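Local atomic coordinates of endoglucanase EG-II (Hypocrea jecorina, PDB entry 3QR3), a protein that probably hydrolyses internal beta-1,4-glucosidic bonds of cellulose, acting as an endoglucanase of glycosyl hydrolase family 5 with a TIM-barrel catalytic domain. Residues A[57-62]-A[289-294]; A[217-222]-A[257-262]. All blocks are in the same frame, centred on the assembly; numbering follows the deposited sequence.

Interaction 1 (A[57-62]-A[289-294]); sequences MTIFRL and GYVGWG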
# COMPACT_ATOMS: atom_id res chain seq x y z
N MET A 57 -0.83 -15.28 5.53
CA MET A 57 -0.42 -13.95 5.11
C MET A 57 0.61 -13.33 6.04
O MET A 57 0.58 -13.55 7.26
CB MET A 57 -1.64 -13.05 4.97
CG MET A 57 -2.46 -13.42 3.76
SD MET A 57 -3.95 -12.45 3.61
CE MET A 57 -4.63 -13.20 2.13
N THR A 58 1.50 -12.53 5.47
CA THR A 58 2.64 -12.01 6.22
C THR A 58 2.81 -10.49 6.09
O THR A 58 3.74 -9.91 6.66
CB THR A 58 3.93 -12.67 5.74
OG1 THR A 58 3.93 -12.68 4.31
CG2 THR A 58 3.98 -14.11 6.24
N ILE A 59 1.92 -9.85 5.35
CA ILE A 59 1.99 -8.40 5.24
C ILE A 59 0.59 -7.78 5.17
O ILE A 59 -0.34 -8.39 4.64
CB ILE A 59 2.84 -7.98 4.02
CG1 ILE A 59 3.20 -6.49 4.09
CG2 ILE A 59 2.12 -8.34 2.72
CD1 ILE A 59 4.43 -6.12 3.28
N PHE A 60 0.44 -6.59 5.74
CA PHE A 60 -0.79 -5.81 5.57
C PHE A 60 -0.43 -4.37 5.25
O PHE A 60 0.59 -3.87 5.69
CB PHE A 60 -1.68 -5.89 6.81
CG PHE A 60 -2.07 -7.30 7.13
CD1 PHE A 60 -3.03 -7.94 6.37
CD2 PHE A 60 -1.42 -8.00 8.13
CE1 PHE A 60 -3.37 -9.27 6.62
CE2 PHE A 60 -1.76 -9.31 8.40
CZ PHE A 60 -2.74 -9.95 7.64
N ARG A 61 -1.27 -3.74 4.45
CA ARG A 61 -1.09 -2.34 4.10
C ARG A 61 -2.23 -1.58 4.76
O ARG A 61 -3.39 -2.00 4.70
CB ARG A 61 -1.16 -2.19 2.59
CG ARG A 61 -0.89 -0.79 2.06
CD ARG A 61 -0.50 -0.91 0.60
NE ARG A 61 -0.27 0.34 -0.11
CZ ARG A 61 -1.20 1.01 -0.77
NH1 ARG A 61 -2.47 0.60 -0.77
NH2 ARG A 61 -0.86 2.12 -1.42
N LEU A 62 -1.88 -0.46 5.40
CA LEU A 62 -2.84 0.29 6.21
C LEU A 62 -2.98 1.71 5.69
O LEU A 62 -2.29 2.63 6.17
CB LEU A 62 -2.40 0.30 7.68
CG LEU A 62 -2.02 -1.04 8.32
CD1 LEU A 62 -1.65 -0.85 9.80
CD2 LEU A 62 -3.15 -2.06 8.20
N GLY A 289 6.49 -9.24 -2.99
CA GLY A 289 5.18 -9.59 -2.50
C GLY A 289 4.01 -9.01 -3.27
O GLY A 289 4.19 -8.24 -4.22
N TYR A 290 2.81 -9.40 -2.87
CA TYR A 290 1.58 -8.84 -3.43
C TYR A 290 0.61 -8.55 -2.30
O TYR A 290 0.58 -9.26 -1.29
CB TYR A 290 0.94 -9.80 -4.44
CG TYR A 290 0.53 -11.14 -3.87
CD1 TYR A 290 -0.69 -11.31 -3.22
CD2 TYR A 290 1.37 -12.25 -3.99
CE1 TYR A 290 -1.06 -12.56 -2.70
CE2 TYR A 290 1.02 -13.48 -3.48
CZ TYR A 290 -0.19 -13.64 -2.84
OH TYR A 290 -0.52 -14.88 -2.34
N VAL A 291 -0.20 -7.51 -2.48
CA VAL A 291 -1.18 -7.11 -1.47
C VAL A 291 -2.54 -6.85 -2.13
O VAL A 291 -2.67 -5.97 -2.97
CB VAL A 291 -0.74 -5.84 -0.71
CG1 VAL A 291 -1.64 -5.60 0.50
CG2 VAL A 291 0.72 -5.96 -0.27
N GLY A 292 -3.55 -7.61 -1.73
CA GLY A 292 -4.86 -7.50 -2.35
C GLY A 292 -5.62 -6.27 -1.89
O GLY A 292 -5.41 -5.80 -0.77
N TRP A 293 -6.49 -5.76 -2.75
CA TRP A 293 -7.42 -4.67 -2.41
C TRP A 293 -8.86 -5.16 -2.63
O TRP A 293 -9.21 -5.56 -3.73
CB TRP A 293 -7.16 -3.44 -3.30
CG TRP A 293 -8.04 -2.25 -2.95
CD1 TRP A 293 -9.31 -2.00 -3.40
CD2 TRP A 293 -7.71 -1.16 -2.06
NE1 TRP A 293 -9.79 -0.83 -2.85
CE2 TRP A 293 -8.83 -0.30 -2.03
CE3 TRP A 293 -6.59 -0.84 -1.29
CZ2 TRP A 293 -8.86 0.87 -1.26
CZ3 TRP A 293 -6.61 0.32 -0.54
CH2 TRP A 293 -7.74 1.16 -0.52
N GLY A 294 -9.70 -5.12 -1.59
CA GLY A 294 -9.35 -4.59 -0.28
C GLY A 294 -10.28 -5.13 0.80
O GLY A 294 -11.42 -5.51 0.52
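The guanidinium of Arg61 and the indole of Trp293 meet without stacking. Trp293 CZ3 sits at the edge of the guanidinium, close to its plane and 4.2 Å from Arg61 NH1, while the same nitrogen approaches the indole obliquely; the two planes are 65° apart. Trp293 thus touches the arginine with the six-membered part of its ring, and its NE1 is hydrogen-bonded to Tyr302. The Trp293-Gly294 peptide bond is cis, a non-proline cis linkage as is known in several family 5 enzymes.

Arg61 reaches this point because CG stands anti to the backbone N (chi1 -176°) and the chain runs extended to NE. Its start is apolar: Arg61 CB lies 4.0 Å from Val291 CG1. The other methyl of the valine turns to the preceding inward residue, with Val291 CG2 4.1 Å from Ile59 CG2, and the two side chains cross nearly at right angles. No hydrogen bond joins the segments, whose strands 59-62 and 289-292 approach to 7.7 Å at an angle of 51°. Strand 5-11 runs between them in the sheet, so these side chains meet inside the barrel across that strand.

The buried charge of Arg61 is met by neighbours of other strands and loops: NH1 bonds to Asn9 and forms a salt bridge with Glu260, and NH2 bonds to Asn148. Aliphatic packing on Val291 therefore carries the stem of the arginine, while its head is fixed by polar partners, and the positive charge would probably favour the ionised form of Glu260.

Interaction 2 (A[217-222]-A[257-262]); sequences DVHKYL and ILTETG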
# COMPACT_ATOMS: atom_id res chain seq x y z
N ASP A 217 7.44 0.40 -5.74
CA ASP A 217 6.07 0.09 -5.30
C ASP A 217 5.13 0.27 -6.49
O ASP A 217 4.94 1.39 -6.95
CB ASP A 217 5.70 1.08 -4.18
CG ASP A 217 4.44 0.69 -3.43
OD1 ASP A 217 3.52 0.12 -4.05
OD2 ASP A 217 4.37 0.99 -2.21
N VAL A 218 4.56 -0.82 -7.00
CA VAL A 218 3.62 -0.71 -8.12
C VAL A 218 2.22 -1.22 -7.78
O VAL A 218 2.05 -1.97 -6.82
CB VAL A 218 4.12 -1.44 -9.38
CG1 VAL A 218 5.38 -0.75 -9.94
CG2 VAL A 218 4.39 -2.90 -9.08
N HIS A 219 1.24 -0.79 -8.58
CA HIS A 219 -0.14 -1.23 -8.51
C HIS A 219 -0.54 -1.80 -9.86
O HIS A 219 -0.02 -1.38 -10.89
CB HIS A 219 -1.06 -0.05 -8.20
CG HIS A 219 -0.94 0.47 -6.81
ND1 HIS A 219 -1.86 1.34 -6.26
CD2 HIS A 219 -0.03 0.22 -5.84
CE1 HIS A 219 -1.51 1.62 -5.01
NE2 HIS A 219 -0.40 0.95 -4.73
N LYS A 220 -1.49 -2.73 -9.88
CA LYS A 220 -2.03 -3.18 -11.16
C LYS A 220 -3.36 -3.89 -10.95
O LYS A 220 -3.46 -4.80 -10.13
CB LYS A 220 -1.05 -4.11 -11.88
CG LYS A 220 -1.30 -4.22 -13.39
CD LYS A 220 -1.17 -2.85 -14.08
CE LYS A 220 -1.46 -2.93 -15.58
NZ LYS A 220 -2.88 -3.33 -15.88
N TYR A 221 -4.37 -3.46 -11.70
CA TYR A 221 -5.67 -4.11 -11.67
C TYR A 221 -5.89 -4.94 -12.92
O TYR A 221 -5.08 -4.93 -13.84
CB TYR A 221 -6.80 -3.08 -11.42
CG TYR A 221 -6.75 -2.59 -10.00
CD1 TYR A 221 -7.25 -3.37 -8.97
CD2 TYR A 221 -6.13 -1.40 -9.68
CE1 TYR A 221 -7.18 -2.95 -7.65
CE2 TYR A 221 -6.05 -0.97 -8.37
CZ TYR A 221 -6.57 -1.75 -7.36
OH TYR A 221 -6.49 -1.34 -6.06
N LEU A 222 -6.98 -5.70 -12.93
CA LEU A 222 -7.14 -6.73 -13.94
C LEU A 222 -8.36 -6.50 -14.82
O LEU A 222 -8.64 -7.29 -15.71
CB LEU A 222 -7.21 -8.12 -13.29
CG LEU A 222 -5.88 -8.70 -12.76
CD1 LEU A 222 -5.35 -7.91 -11.56
CD2 LEU A 222 -6.05 -10.17 -12.40
N ILE A 257 7.38 -4.39 -5.12
CA ILE A 257 6.25 -5.00 -4.44
C ILE A 257 4.97 -4.46 -5.08
O ILE A 257 4.89 -3.28 -5.41
CB ILE A 257 6.25 -4.68 -2.93
CG1 ILE A 257 5.05 -5.35 -2.26
CG2 ILE A 257 6.24 -3.17 -2.70
CD1 ILE A 257 5.23 -5.61 -0.78
N LEU A 258 4.00 -5.34 -5.26
CA LEU A 258 2.69 -4.97 -5.79
C LEU A 258 1.78 -4.71 -4.60
O LEU A 258 1.26 -5.65 -3.99
CB LEU A 258 2.14 -6.13 -6.63
CG LEU A 258 0.76 -6.03 -7.27
CD1 LEU A 258 0.69 -4.89 -8.26
CD2 LEU A 258 0.41 -7.35 -7.95
N THR A 259 1.59 -3.43 -4.26
CA THR A 259 0.85 -3.07 -3.05
C THR A 259 -0.65 -2.91 -3.24
O THR A 259 -1.38 -2.75 -2.27
CB THR A 259 1.38 -1.78 -2.42
OG1 THR A 259 1.45 -0.76 -3.44
CG2 THR A 259 2.76 -2.00 -1.84
N GLU A 260 -1.10 -2.94 -4.49
CA GLU A 260 -2.54 -3.00 -4.76
C GLU A 260 -2.83 -3.84 -5.98
O GLU A 260 -2.29 -3.60 -7.06
CB GLU A 260 -3.14 -1.60 -4.95
CG GLU A 260 -3.46 -0.86 -3.66
CD GLU A 260 -4.28 0.40 -3.89
OE1 GLU A 260 -5.04 0.46 -4.89
OE2 GLU A 260 -4.18 1.33 -3.05
N THR A 261 -3.69 -4.83 -5.80
CA THR A 261 -4.19 -5.60 -6.92
C THR A 261 -5.48 -6.25 -6.44
O THR A 261 -5.68 -6.41 -5.23
CB THR A 261 -3.17 -6.65 -7.43
OG1 THR A 261 -3.63 -7.21 -8.66
CG2 THR A 261 -2.94 -7.77 -6.41
N GLY A 262 -6.37 -6.59 -7.35
CA GLY A 262 -7.64 -7.16 -6.94
C GLY A 262 -8.59 -7.39 -8.09
O GLY A 262 -8.27 -7.05 -9.23
O HOH W 1 -9.14 -5.64 -11.04
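Backbone hydrogen bonds join strands 217-219 and 257-261 in parallel. Val218 N donates to Ile257 O at 2.9 Å, and Val218 O accepts from Thr259 N at 3.0 Å. The next bond passes over Thr259 O, which is taken by Asn9, and runs from Lys220 N to Glu260 O (3.1 Å, 168° at the hydrogen). Farther on, a water bridges Leu222 N and Gly262 O.

Side-chain hydrogen bonds centre on two residues. The hydroxyl of Thr259 donates to Asp217 OD1 on its syn lone pair, with OG1 and OD1 a very short 2.3 Å apart, and receives a weak, bent bond from His219 NE2. Ser180 holds the other carboxylate oxygen of Asp217, and Glu149 pairs with ND1 of His219, so the imidazole is held mainly through ND1, with NE2 adding a weak bond. Tyr221 OH donates to Glu260 OE1 at 2.6 Å, coming from above the carboxylate plane, with the phenol ring turned 65° from it. A phenylalanine here would remove that donor and would probably leave the carboxylate of Glu260 less firmly oriented.

Packing contacts complete the interface. Glu260 CB lies over the centre of the His219 ring in a CH-pi contact, 3.4 Å from the centroid, and the extended side chain continues along that face. On the other side of the sheet, Leu258 CD1 lies 4.3 Å from Val218 CG2.

Glu260 occupies the strand-end position that holds the nucleophile in family 5 hydrolases. Helix 238-251 connects the two strands in a beta-alpha-beta unit; helix 267-281 covers Leu258 and Thr261, and Trp293 of strand 287-296 borders Tyr221 and Glu260.

Overall arrangement
Interactions 1 and 2 have centres 10 Å apart in one parallel barrel sheet. Their segments follow in the order 57-62, 217-222, 257-262, 289-294, so both segments of interaction 2 fall between those of interaction 1. Strands 256-261 and 287-296 are neighbours: probable hydrogen bonds run from Val291 N to Leu258 O at 2.8 Å and from Trp293 N to Thr261 O at 2.7 Å. Interaction 1 links next-but-one strands, whereas interaction 2 joins adjacent ones. Arg61 also packs on Thr259. Both contribute side chains beside Glu260, consistent with an active site at the C-terminal ends of the barrel strands.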